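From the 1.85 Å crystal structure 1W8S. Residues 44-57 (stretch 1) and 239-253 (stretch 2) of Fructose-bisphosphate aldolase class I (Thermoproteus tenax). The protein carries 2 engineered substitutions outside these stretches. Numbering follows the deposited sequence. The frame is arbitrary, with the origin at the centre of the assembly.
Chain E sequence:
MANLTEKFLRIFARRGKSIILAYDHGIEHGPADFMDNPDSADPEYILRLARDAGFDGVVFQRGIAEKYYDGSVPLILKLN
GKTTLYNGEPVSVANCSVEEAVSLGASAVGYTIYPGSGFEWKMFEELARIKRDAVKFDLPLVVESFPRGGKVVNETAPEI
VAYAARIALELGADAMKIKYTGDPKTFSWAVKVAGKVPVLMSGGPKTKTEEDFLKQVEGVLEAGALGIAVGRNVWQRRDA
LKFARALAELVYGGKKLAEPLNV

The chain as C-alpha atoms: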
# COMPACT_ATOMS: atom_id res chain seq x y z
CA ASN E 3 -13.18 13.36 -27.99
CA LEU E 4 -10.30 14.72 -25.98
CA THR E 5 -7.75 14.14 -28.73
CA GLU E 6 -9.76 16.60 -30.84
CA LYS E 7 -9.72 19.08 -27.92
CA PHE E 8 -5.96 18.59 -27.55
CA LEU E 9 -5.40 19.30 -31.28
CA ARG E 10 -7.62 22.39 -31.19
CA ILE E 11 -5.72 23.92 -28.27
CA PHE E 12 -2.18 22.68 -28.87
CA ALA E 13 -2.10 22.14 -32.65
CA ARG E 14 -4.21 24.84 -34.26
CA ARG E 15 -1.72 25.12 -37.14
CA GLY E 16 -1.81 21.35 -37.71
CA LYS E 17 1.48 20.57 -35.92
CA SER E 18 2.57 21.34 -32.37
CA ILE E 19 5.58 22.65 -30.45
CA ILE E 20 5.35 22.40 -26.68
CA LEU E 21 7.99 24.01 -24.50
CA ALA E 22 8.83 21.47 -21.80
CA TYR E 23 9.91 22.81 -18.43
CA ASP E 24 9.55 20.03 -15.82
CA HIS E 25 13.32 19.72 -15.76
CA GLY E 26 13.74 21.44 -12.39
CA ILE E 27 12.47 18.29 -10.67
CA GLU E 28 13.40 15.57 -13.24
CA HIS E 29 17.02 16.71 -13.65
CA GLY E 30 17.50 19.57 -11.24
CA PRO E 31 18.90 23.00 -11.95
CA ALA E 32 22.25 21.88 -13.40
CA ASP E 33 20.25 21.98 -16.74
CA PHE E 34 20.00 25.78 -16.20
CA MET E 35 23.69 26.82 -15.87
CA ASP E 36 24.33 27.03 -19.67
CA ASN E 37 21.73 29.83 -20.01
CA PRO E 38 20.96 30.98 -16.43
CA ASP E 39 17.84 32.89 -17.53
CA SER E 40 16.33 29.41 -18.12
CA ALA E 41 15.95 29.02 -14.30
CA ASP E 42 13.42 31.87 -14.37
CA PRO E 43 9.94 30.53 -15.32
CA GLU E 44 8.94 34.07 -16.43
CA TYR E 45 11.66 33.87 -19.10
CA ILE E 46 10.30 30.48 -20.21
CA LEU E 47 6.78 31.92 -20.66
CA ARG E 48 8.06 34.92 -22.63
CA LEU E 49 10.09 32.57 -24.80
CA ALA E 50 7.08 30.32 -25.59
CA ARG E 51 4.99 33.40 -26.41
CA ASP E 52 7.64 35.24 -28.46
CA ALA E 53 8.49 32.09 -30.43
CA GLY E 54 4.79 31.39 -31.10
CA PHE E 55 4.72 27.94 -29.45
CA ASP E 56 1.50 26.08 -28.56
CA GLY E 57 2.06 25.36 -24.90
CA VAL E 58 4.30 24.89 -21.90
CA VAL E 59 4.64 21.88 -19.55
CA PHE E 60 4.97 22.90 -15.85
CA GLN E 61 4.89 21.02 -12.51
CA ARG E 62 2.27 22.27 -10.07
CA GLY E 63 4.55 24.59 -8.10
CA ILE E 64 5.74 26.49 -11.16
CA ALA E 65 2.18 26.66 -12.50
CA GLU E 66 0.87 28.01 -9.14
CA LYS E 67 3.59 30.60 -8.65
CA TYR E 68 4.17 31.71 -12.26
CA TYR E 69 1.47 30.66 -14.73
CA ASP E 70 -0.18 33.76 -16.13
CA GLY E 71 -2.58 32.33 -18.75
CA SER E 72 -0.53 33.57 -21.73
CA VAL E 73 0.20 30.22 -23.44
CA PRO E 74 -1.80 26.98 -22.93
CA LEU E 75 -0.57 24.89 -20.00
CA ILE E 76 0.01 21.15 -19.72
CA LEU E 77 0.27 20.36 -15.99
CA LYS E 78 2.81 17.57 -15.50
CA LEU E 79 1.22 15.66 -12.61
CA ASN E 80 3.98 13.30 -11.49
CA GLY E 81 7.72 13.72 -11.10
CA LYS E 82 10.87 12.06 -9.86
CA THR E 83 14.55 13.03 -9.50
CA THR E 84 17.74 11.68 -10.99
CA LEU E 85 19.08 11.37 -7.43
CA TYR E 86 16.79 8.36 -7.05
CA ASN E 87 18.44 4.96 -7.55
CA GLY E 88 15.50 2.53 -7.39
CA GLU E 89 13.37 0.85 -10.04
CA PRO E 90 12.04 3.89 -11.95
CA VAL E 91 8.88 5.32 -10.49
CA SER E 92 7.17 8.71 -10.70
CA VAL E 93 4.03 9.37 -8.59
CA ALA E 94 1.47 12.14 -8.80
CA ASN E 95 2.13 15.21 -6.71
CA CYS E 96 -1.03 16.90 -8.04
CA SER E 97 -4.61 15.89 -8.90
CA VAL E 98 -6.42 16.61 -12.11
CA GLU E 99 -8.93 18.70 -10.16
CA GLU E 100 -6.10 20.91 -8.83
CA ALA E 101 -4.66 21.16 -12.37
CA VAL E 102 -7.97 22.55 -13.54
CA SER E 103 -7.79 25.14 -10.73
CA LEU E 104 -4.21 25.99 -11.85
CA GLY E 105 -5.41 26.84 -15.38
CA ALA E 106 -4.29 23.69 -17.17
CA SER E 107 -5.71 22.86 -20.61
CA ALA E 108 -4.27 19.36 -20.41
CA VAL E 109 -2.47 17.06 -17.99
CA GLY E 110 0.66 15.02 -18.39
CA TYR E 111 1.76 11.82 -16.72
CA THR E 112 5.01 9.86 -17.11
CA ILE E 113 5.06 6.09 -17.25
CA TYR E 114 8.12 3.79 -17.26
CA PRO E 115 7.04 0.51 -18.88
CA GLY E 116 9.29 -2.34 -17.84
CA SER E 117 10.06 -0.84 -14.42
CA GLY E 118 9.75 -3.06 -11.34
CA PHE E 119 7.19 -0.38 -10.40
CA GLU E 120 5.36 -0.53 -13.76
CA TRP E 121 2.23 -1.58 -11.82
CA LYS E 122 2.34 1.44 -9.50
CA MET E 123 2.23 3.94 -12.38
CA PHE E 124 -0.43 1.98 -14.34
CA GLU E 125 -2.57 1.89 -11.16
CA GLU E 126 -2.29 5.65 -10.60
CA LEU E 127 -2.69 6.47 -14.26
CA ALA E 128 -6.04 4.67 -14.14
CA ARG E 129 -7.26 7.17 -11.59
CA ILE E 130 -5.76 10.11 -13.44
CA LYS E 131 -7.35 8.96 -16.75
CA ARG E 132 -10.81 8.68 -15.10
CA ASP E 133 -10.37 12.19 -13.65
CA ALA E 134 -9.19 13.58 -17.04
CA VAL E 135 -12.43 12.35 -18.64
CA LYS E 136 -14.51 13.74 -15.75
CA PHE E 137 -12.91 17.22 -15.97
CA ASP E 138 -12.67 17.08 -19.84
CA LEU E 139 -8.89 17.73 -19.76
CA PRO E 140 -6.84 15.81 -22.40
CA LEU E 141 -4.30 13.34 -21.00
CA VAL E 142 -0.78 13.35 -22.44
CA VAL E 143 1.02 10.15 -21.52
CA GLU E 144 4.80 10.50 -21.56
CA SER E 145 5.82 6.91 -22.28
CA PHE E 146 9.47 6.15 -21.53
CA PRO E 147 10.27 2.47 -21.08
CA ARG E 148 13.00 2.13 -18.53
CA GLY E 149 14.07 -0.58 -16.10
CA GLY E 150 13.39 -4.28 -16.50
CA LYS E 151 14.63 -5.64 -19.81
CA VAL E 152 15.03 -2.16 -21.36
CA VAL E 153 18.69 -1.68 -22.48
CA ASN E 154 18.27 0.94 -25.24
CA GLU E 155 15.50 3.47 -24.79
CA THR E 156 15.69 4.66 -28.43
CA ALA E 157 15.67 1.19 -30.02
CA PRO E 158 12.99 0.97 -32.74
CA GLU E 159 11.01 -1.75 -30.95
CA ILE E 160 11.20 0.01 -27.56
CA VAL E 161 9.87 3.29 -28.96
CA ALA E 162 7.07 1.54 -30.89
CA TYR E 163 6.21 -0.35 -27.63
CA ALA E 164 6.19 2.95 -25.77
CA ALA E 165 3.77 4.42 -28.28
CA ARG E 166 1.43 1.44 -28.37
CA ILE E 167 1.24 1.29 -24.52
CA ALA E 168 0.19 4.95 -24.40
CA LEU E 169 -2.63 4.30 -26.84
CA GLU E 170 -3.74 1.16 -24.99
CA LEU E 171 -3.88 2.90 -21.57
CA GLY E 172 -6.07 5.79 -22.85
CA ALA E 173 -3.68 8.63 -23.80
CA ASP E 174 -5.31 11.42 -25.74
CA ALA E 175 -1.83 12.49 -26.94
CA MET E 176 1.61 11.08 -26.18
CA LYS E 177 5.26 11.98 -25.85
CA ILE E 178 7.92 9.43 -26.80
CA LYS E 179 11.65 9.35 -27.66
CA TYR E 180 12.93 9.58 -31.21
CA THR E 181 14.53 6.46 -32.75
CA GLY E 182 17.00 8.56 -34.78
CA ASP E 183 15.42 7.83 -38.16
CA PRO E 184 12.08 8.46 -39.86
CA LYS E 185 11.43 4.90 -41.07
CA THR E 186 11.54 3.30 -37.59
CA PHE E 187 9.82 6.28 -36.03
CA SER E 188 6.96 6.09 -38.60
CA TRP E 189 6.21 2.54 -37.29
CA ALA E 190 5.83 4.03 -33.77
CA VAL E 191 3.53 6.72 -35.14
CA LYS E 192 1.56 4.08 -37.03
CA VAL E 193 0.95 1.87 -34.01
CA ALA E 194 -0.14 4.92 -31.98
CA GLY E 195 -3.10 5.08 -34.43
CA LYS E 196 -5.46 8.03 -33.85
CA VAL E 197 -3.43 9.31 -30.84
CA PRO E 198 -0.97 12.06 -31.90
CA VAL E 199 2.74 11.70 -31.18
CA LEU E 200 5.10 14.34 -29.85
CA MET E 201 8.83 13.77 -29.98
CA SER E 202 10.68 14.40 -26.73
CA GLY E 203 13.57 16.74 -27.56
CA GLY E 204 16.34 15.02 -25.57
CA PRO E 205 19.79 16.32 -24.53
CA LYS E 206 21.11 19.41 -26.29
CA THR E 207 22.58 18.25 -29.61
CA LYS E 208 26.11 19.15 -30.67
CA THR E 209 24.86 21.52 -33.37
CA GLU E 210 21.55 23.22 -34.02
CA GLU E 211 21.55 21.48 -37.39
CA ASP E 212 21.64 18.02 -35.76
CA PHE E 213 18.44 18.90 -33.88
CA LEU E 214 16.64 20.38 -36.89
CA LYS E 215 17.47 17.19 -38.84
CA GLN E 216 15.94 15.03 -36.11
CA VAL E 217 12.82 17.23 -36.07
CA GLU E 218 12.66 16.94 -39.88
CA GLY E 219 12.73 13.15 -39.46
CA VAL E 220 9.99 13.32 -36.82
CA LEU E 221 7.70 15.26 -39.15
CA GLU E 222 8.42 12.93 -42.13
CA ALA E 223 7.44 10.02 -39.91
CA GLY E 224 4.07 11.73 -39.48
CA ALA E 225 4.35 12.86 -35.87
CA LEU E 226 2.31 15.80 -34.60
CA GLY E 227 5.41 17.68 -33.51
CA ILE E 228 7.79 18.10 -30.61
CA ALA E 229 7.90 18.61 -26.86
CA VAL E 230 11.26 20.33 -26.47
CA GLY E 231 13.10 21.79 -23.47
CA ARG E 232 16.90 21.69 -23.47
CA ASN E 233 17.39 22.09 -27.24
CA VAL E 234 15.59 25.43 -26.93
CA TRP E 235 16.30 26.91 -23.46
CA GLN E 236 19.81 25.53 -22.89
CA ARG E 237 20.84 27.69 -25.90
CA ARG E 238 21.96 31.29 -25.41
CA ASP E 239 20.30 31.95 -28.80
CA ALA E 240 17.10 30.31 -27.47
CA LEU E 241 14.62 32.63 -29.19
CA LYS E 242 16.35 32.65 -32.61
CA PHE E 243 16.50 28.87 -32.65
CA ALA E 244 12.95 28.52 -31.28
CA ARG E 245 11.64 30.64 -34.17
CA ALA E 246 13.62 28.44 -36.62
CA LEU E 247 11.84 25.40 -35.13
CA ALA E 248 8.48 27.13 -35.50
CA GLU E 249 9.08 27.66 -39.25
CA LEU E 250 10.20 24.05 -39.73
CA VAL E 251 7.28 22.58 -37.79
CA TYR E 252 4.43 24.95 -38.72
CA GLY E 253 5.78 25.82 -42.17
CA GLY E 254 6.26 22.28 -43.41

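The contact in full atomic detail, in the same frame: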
# COMPACT_ATOMS: atom_id res chain seq x y z
N GLU E 44 9.45 32.93 -15.66
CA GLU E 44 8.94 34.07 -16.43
C GLU E 44 9.61 34.16 -17.80
O GLU E 44 8.96 34.46 -18.78
CB GLU E 44 9.11 35.39 -15.67
CG GLU E 44 8.39 35.45 -14.32
CD GLU E 44 8.45 36.82 -13.62
OE1 GLU E 44 7.76 36.97 -12.60
OE2 GLU E 44 9.20 37.72 -14.06
N TYR E 45 10.91 33.90 -17.85
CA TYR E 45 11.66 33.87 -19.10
C TYR E 45 11.13 32.77 -20.02
O TYR E 45 10.96 32.98 -21.20
CB TYR E 45 13.14 33.64 -18.80
CG TYR E 45 13.99 33.28 -19.97
CD1 TYR E 45 14.50 34.26 -20.83
CD2 TYR E 45 14.29 31.96 -20.23
CE1 TYR E 45 15.29 33.91 -21.91
CE2 TYR E 45 15.07 31.60 -21.30
CZ TYR E 45 15.56 32.56 -22.14
OH TYR E 45 16.35 32.15 -23.19
N ILE E 46 10.86 31.60 -19.45
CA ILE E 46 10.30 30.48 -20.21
C ILE E 46 8.93 30.81 -20.85
O ILE E 46 8.67 30.44 -22.00
CB ILE E 46 10.18 29.25 -19.31
CG1 ILE E 46 11.57 28.80 -18.82
CG2 ILE E 46 9.48 28.10 -20.04
CD1 ILE E 46 12.52 28.37 -19.91
N LEU E 47 8.07 31.49 -20.11
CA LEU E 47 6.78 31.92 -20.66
C LEU E 47 6.94 32.93 -21.79
O LEU E 47 6.24 32.86 -22.80
CB LEU E 47 5.90 32.51 -19.55
CG LEU E 47 5.28 31.49 -18.60
CD1 LEU E 47 4.77 32.20 -17.39
CD2 LEU E 47 4.15 30.71 -19.26
N ARG E 48 7.84 33.89 -21.61
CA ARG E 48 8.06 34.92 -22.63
C ARG E 48 8.61 34.29 -23.89
O ARG E 48 8.23 34.66 -25.00
CB ARG E 48 9.06 35.97 -22.13
CG ARG E 48 8.49 37.02 -21.16
CD ARG E 48 9.35 38.30 -21.08
NE ARG E 48 10.76 37.98 -20.82
CZ ARG E 48 11.30 37.75 -19.61
NH1 ARG E 48 10.56 37.80 -18.50
NH2 ARG E 48 12.59 37.46 -19.52
N LEU E 49 9.52 33.34 -23.71
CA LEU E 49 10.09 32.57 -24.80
C LEU E 49 9.03 31.79 -25.60
O LEU E 49 9.00 31.87 -26.82
CB LEU E 49 11.13 31.62 -24.21
CG LEU E 49 12.03 30.85 -25.17
CD1 LEU E 49 12.81 31.81 -26.11
CD2 LEU E 49 12.98 29.97 -24.37
N ALA E 50 8.15 31.06 -24.91
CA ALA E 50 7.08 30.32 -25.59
C ALA E 50 6.14 31.23 -26.36
O ALA E 50 5.76 30.93 -27.46
CB ALA E 50 6.27 29.44 -24.60
N ARG E 51 5.78 32.36 -25.75
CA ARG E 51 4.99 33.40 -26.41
C ARG E 51 5.71 33.97 -27.64
O ARG E 51 5.21 33.89 -28.77
CB ARG E 51 4.77 34.55 -25.42
CG ARG E 51 3.34 34.75 -24.90
CD ARG E 51 3.14 36.02 -23.98
NE ARG E 51 4.35 36.80 -23.65
CZ ARG E 51 4.98 37.66 -24.47
NH1 ARG E 51 4.55 37.84 -25.72
NH2 ARG E 51 6.06 38.34 -24.06
N ASP E 52 6.87 34.57 -27.41
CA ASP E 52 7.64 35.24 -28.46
C ASP E 52 7.97 34.33 -29.63
O ASP E 52 8.06 34.80 -30.77
CB ASP E 52 8.96 35.79 -27.91
CG ASP E 52 8.76 36.95 -26.92
OD1 ASP E 52 7.61 37.44 -26.77
OD2 ASP E 52 9.71 37.41 -26.25
N ALA E 53 8.15 33.03 -29.38
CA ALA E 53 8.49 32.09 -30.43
C ALA E 53 7.23 31.55 -31.13
O ALA E 53 7.31 30.95 -32.19
CB ALA E 53 9.32 30.97 -29.89
N GLY E 54 6.07 31.77 -30.53
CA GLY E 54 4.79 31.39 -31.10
C GLY E 54 4.44 29.93 -30.86
O GLY E 54 3.71 29.35 -31.63
N PHE E 55 4.96 29.35 -29.78
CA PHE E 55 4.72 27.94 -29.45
C PHE E 55 3.29 27.71 -28.93
O PHE E 55 2.58 28.65 -28.55
CB PHE E 55 5.76 27.44 -28.43
CG PHE E 55 7.18 27.30 -28.99
CD1 PHE E 55 7.46 27.45 -30.35
CD2 PHE E 55 8.24 27.02 -28.14
CE1 PHE E 55 8.75 27.30 -30.84
CE2 PHE E 55 9.54 26.88 -28.63
CZ PHE E 55 9.79 27.03 -29.98
N ASP E 56 2.89 26.44 -28.88
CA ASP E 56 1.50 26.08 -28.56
C ASP E 56 1.20 25.91 -27.09
O ASP E 56 0.04 25.93 -26.69
CB ASP E 56 1.13 24.78 -29.26
CG ASP E 56 1.23 24.90 -30.75
OD1 ASP E 56 0.35 25.57 -31.35
OD2 ASP E 56 2.19 24.39 -31.38
N GLY E 57 2.24 25.68 -26.30
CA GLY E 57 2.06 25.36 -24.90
C GLY E 57 3.36 25.26 -24.14
O GLY E 57 4.45 25.28 -24.73
N ASP E 239 21.14 31.43 -27.70
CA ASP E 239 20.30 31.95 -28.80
C ASP E 239 18.92 31.26 -28.82
O ASP E 239 18.39 30.90 -29.88
CB ASP E 239 21.03 31.83 -30.17
CG ASP E 239 21.19 30.37 -30.65
OD1 ASP E 239 21.36 29.46 -29.80
OD2 ASP E 239 21.17 30.04 -31.86
N ALA E 240 18.33 31.09 -27.63
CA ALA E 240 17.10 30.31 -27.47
C ALA E 240 15.99 30.79 -28.40
O ALA E 240 15.41 29.99 -29.12
CB ALA E 240 16.61 30.34 -26.03
N LEU E 241 15.73 32.09 -28.41
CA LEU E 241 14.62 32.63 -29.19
C LEU E 241 14.83 32.49 -30.69
O LEU E 241 13.90 32.07 -31.39
CB LEU E 241 14.34 34.07 -28.81
CG LEU E 241 13.23 34.74 -29.62
CD1 LEU E 241 11.89 34.03 -29.46
CD2 LEU E 241 13.16 36.20 -29.23
N LYS E 242 16.02 32.82 -31.19
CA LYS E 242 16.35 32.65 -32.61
C LYS E 242 16.11 31.22 -33.07
O LYS E 242 15.44 30.97 -34.06
CB LYS E 242 17.81 33.05 -32.89
CG LYS E 242 18.20 33.06 -34.38
CD LYS E 242 19.65 33.52 -34.61
CE LYS E 242 19.95 33.70 -36.11
NZ LYS E 242 20.01 35.14 -36.51
N PHE E 243 16.64 30.27 -32.31
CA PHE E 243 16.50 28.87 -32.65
C PHE E 243 15.06 28.38 -32.51
O PHE E 243 14.58 27.60 -33.32
CB PHE E 243 17.45 28.00 -31.84
CG PHE E 243 17.48 26.58 -32.28
CD1 PHE E 243 17.74 26.27 -33.61
CD2 PHE E 243 17.23 25.56 -31.40
CE1 PHE E 243 17.75 24.96 -34.03
CE2 PHE E 243 17.25 24.26 -31.81
CZ PHE E 243 17.51 23.95 -33.13
N ALA E 244 14.36 28.87 -31.49
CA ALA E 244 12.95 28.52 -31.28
C ALA E 244 12.11 28.94 -32.49
O ALA E 244 11.31 28.18 -33.00
CB ALA E 244 12.42 29.17 -30.00
N ARG E 245 12.34 30.15 -32.98
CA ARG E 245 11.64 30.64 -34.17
C ARG E 245 11.99 29.80 -35.41
O ARG E 245 11.14 29.56 -36.25
CB ARG E 245 11.96 32.11 -34.41
CG ARG E 245 11.47 33.03 -33.28
CD ARG E 245 10.91 34.37 -33.73
NE ARG E 245 11.50 35.52 -33.05
CZ ARG E 245 10.83 36.47 -32.36
NH1 ARG E 245 9.52 36.43 -32.19
NH2 ARG E 245 11.50 37.48 -31.82
N ALA E 246 13.24 29.35 -35.53
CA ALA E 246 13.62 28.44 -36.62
C ALA E 246 12.83 27.13 -36.54
O ALA E 246 12.40 26.60 -37.55
CB ALA E 246 15.11 28.17 -36.60
N LEU E 247 12.62 26.62 -35.33
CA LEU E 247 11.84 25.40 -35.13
C LEU E 247 10.38 25.61 -35.48
O LEU E 247 9.77 24.73 -36.05
CB LEU E 247 11.93 24.94 -33.66
CG LEU E 247 13.24 24.28 -33.28
CD1 LEU E 247 13.39 24.20 -31.75
CD2 LEU E 247 13.32 22.90 -33.88
N ALA E 248 9.85 26.79 -35.15
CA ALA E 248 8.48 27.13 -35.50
C ALA E 248 8.28 27.10 -37.03
O ALA E 248 7.30 26.51 -37.51
CB ALA E 248 8.11 28.52 -34.93
N GLU E 249 9.21 27.68 -37.80
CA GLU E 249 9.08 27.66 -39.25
C GLU E 249 9.19 26.25 -39.83
O GLU E 249 8.50 25.92 -40.78
CB GLU E 249 10.08 28.54 -39.95
CG GLU E 249 9.92 28.34 -41.47
CD GLU E 249 10.34 29.50 -42.31
OE1 GLU E 249 11.19 30.29 -41.83
OE2 GLU E 249 9.80 29.60 -43.46
N LEU E 250 10.08 25.43 -39.27
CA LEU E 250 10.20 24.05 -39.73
C LEU E 250 8.93 23.26 -39.44
O LEU E 250 8.45 22.53 -40.30
CB LEU E 250 11.40 23.35 -39.09
CG LEU E 250 11.56 21.89 -39.50
CD1 LEU E 250 11.97 21.74 -40.96
CD2 LEU E 250 12.60 21.23 -38.61
N VAL E 251 8.38 23.42 -38.24
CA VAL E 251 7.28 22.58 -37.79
C VAL E 251 5.95 23.08 -38.36
O VAL E 251 5.17 22.30 -38.90
CB VAL E 251 7.23 22.46 -36.23
CG1 VAL E 251 5.94 21.78 -35.72
CG2 VAL E 251 8.44 21.70 -35.72
N TYR E 252 5.71 24.39 -38.26
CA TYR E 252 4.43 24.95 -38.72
C TYR E 252 4.46 25.23 -40.23
O TYR E 252 3.42 25.23 -40.89
CB TYR E 252 4.11 26.25 -38.00
CG TYR E 252 4.12 26.12 -36.48
CD1 TYR E 252 3.45 25.08 -35.83
CD2 TYR E 252 4.77 27.07 -35.69
CE1 TYR E 252 3.48 24.97 -34.47
CE2 TYR E 252 4.79 26.97 -34.32
CZ TYR E 252 4.15 25.92 -33.72
OH TYR E 252 4.18 25.84 -32.35
N GLY E 253 5.64 25.48 -40.76
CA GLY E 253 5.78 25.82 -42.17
C GLY E 253 5.77 24.63 -43.10
O GLY E 253 5.37 24.74 -44.25

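Residues 44-57 and 239-253 lie far apart in sequence, yet they pack together, helix 44-53 and the loop after it against helix 240-253; the helix axes approach to 9.4 Å and their N-to-C directions differ by 41°. The contact buries 537 Å² in total. Small residues line the second helix at this contact: Ala-240, Ala-244 and Ala-248, spaced four residues apart, all direct their CA-to-CB bonds toward the first stretch, and it is largely the side chains of that stretch that reach across to them.

At the N-terminal end of the second helix, Tyr-45 and Leu-49 start sideways to the partner and gain contact through their rotamers. Tyr-45 adopts chi1 t (167°), which carries the ring across toward the first turn of the second helix and leaves its OH 3.4 Å from the CB of Ala-240; this is a van der Waals approach, and the hydroxyl finds its hydrogen bond elsewhere in the structure. Leu-49, with chi1 t and chi2 p, brings both methyl groups to Ala-240, CD2 at 4.0 Å and CD1 at 4.1 Å from its CB, and CD1 also packs 3.8 Å from Leu-241 CB. Leu-241 has the same t, p conformation, and this carries its CD1 back across the gap, to 3.8 Å from Asp-52 CB and 4.0 Å from Ala-53 CB.

Ala-53 sits at the centre of the packing. Its CB is 3.6 Å from Ala-244 CB, and its CA lies 5.1 Å from the CA of Arg-245, the nearest backbone register between the stretches. So short a separation leaves little room between the chains. Beside it, Arg-245 leaves its CB sideways with chi1 m, and then chi2 (-142°) and chi3 (-129°) both fall between wells. The bent chain brings NH1 to 2.6 Å from the carbonyl O of Asp-52, but the angle is poor and the pair does not qualify as a hydrogen bond. The carboxylate of Asp-52 instead forms a salt bridge within its own stretch, OD1 to Arg-51 NH2 at 3.2 Å.

The first helix closes in a Schellman motif. Gly-54 has positive phi (82°), a conformation that favours glycine, and Phe-55 N donates to Ala-50 O at 2.9 Å. After this turn the backbone leads away from the second helix, and contact is kept by the side chains of Phe-55 and Asp-56. Phe-55, with chi1 m (-70°), extends its ring between the stretches so that CZ lies 3.4 Å from Ala-244 CB; Ala-248 CB meets the ring at its edge, 4.3 Å from CE1.

The one hydrogen bond across the contact lies at this end. Tyr-252 points toward the first stretch with chi1 m (-55°), and its ring reaches past Gly-54 and Phe-55 to donate from OH to Asp-56 OD2 at 2.6 Å, with the acceptor near the plane of the ring. Asp-56, also chi1 m (-61°), turns its carboxylate to meet the hydroxyl, and both its oxygens have further partners elsewhere in the structure. The short bond ties a buried acid to the tyrosine, which has the largest covered area of any residue here, 70 Å².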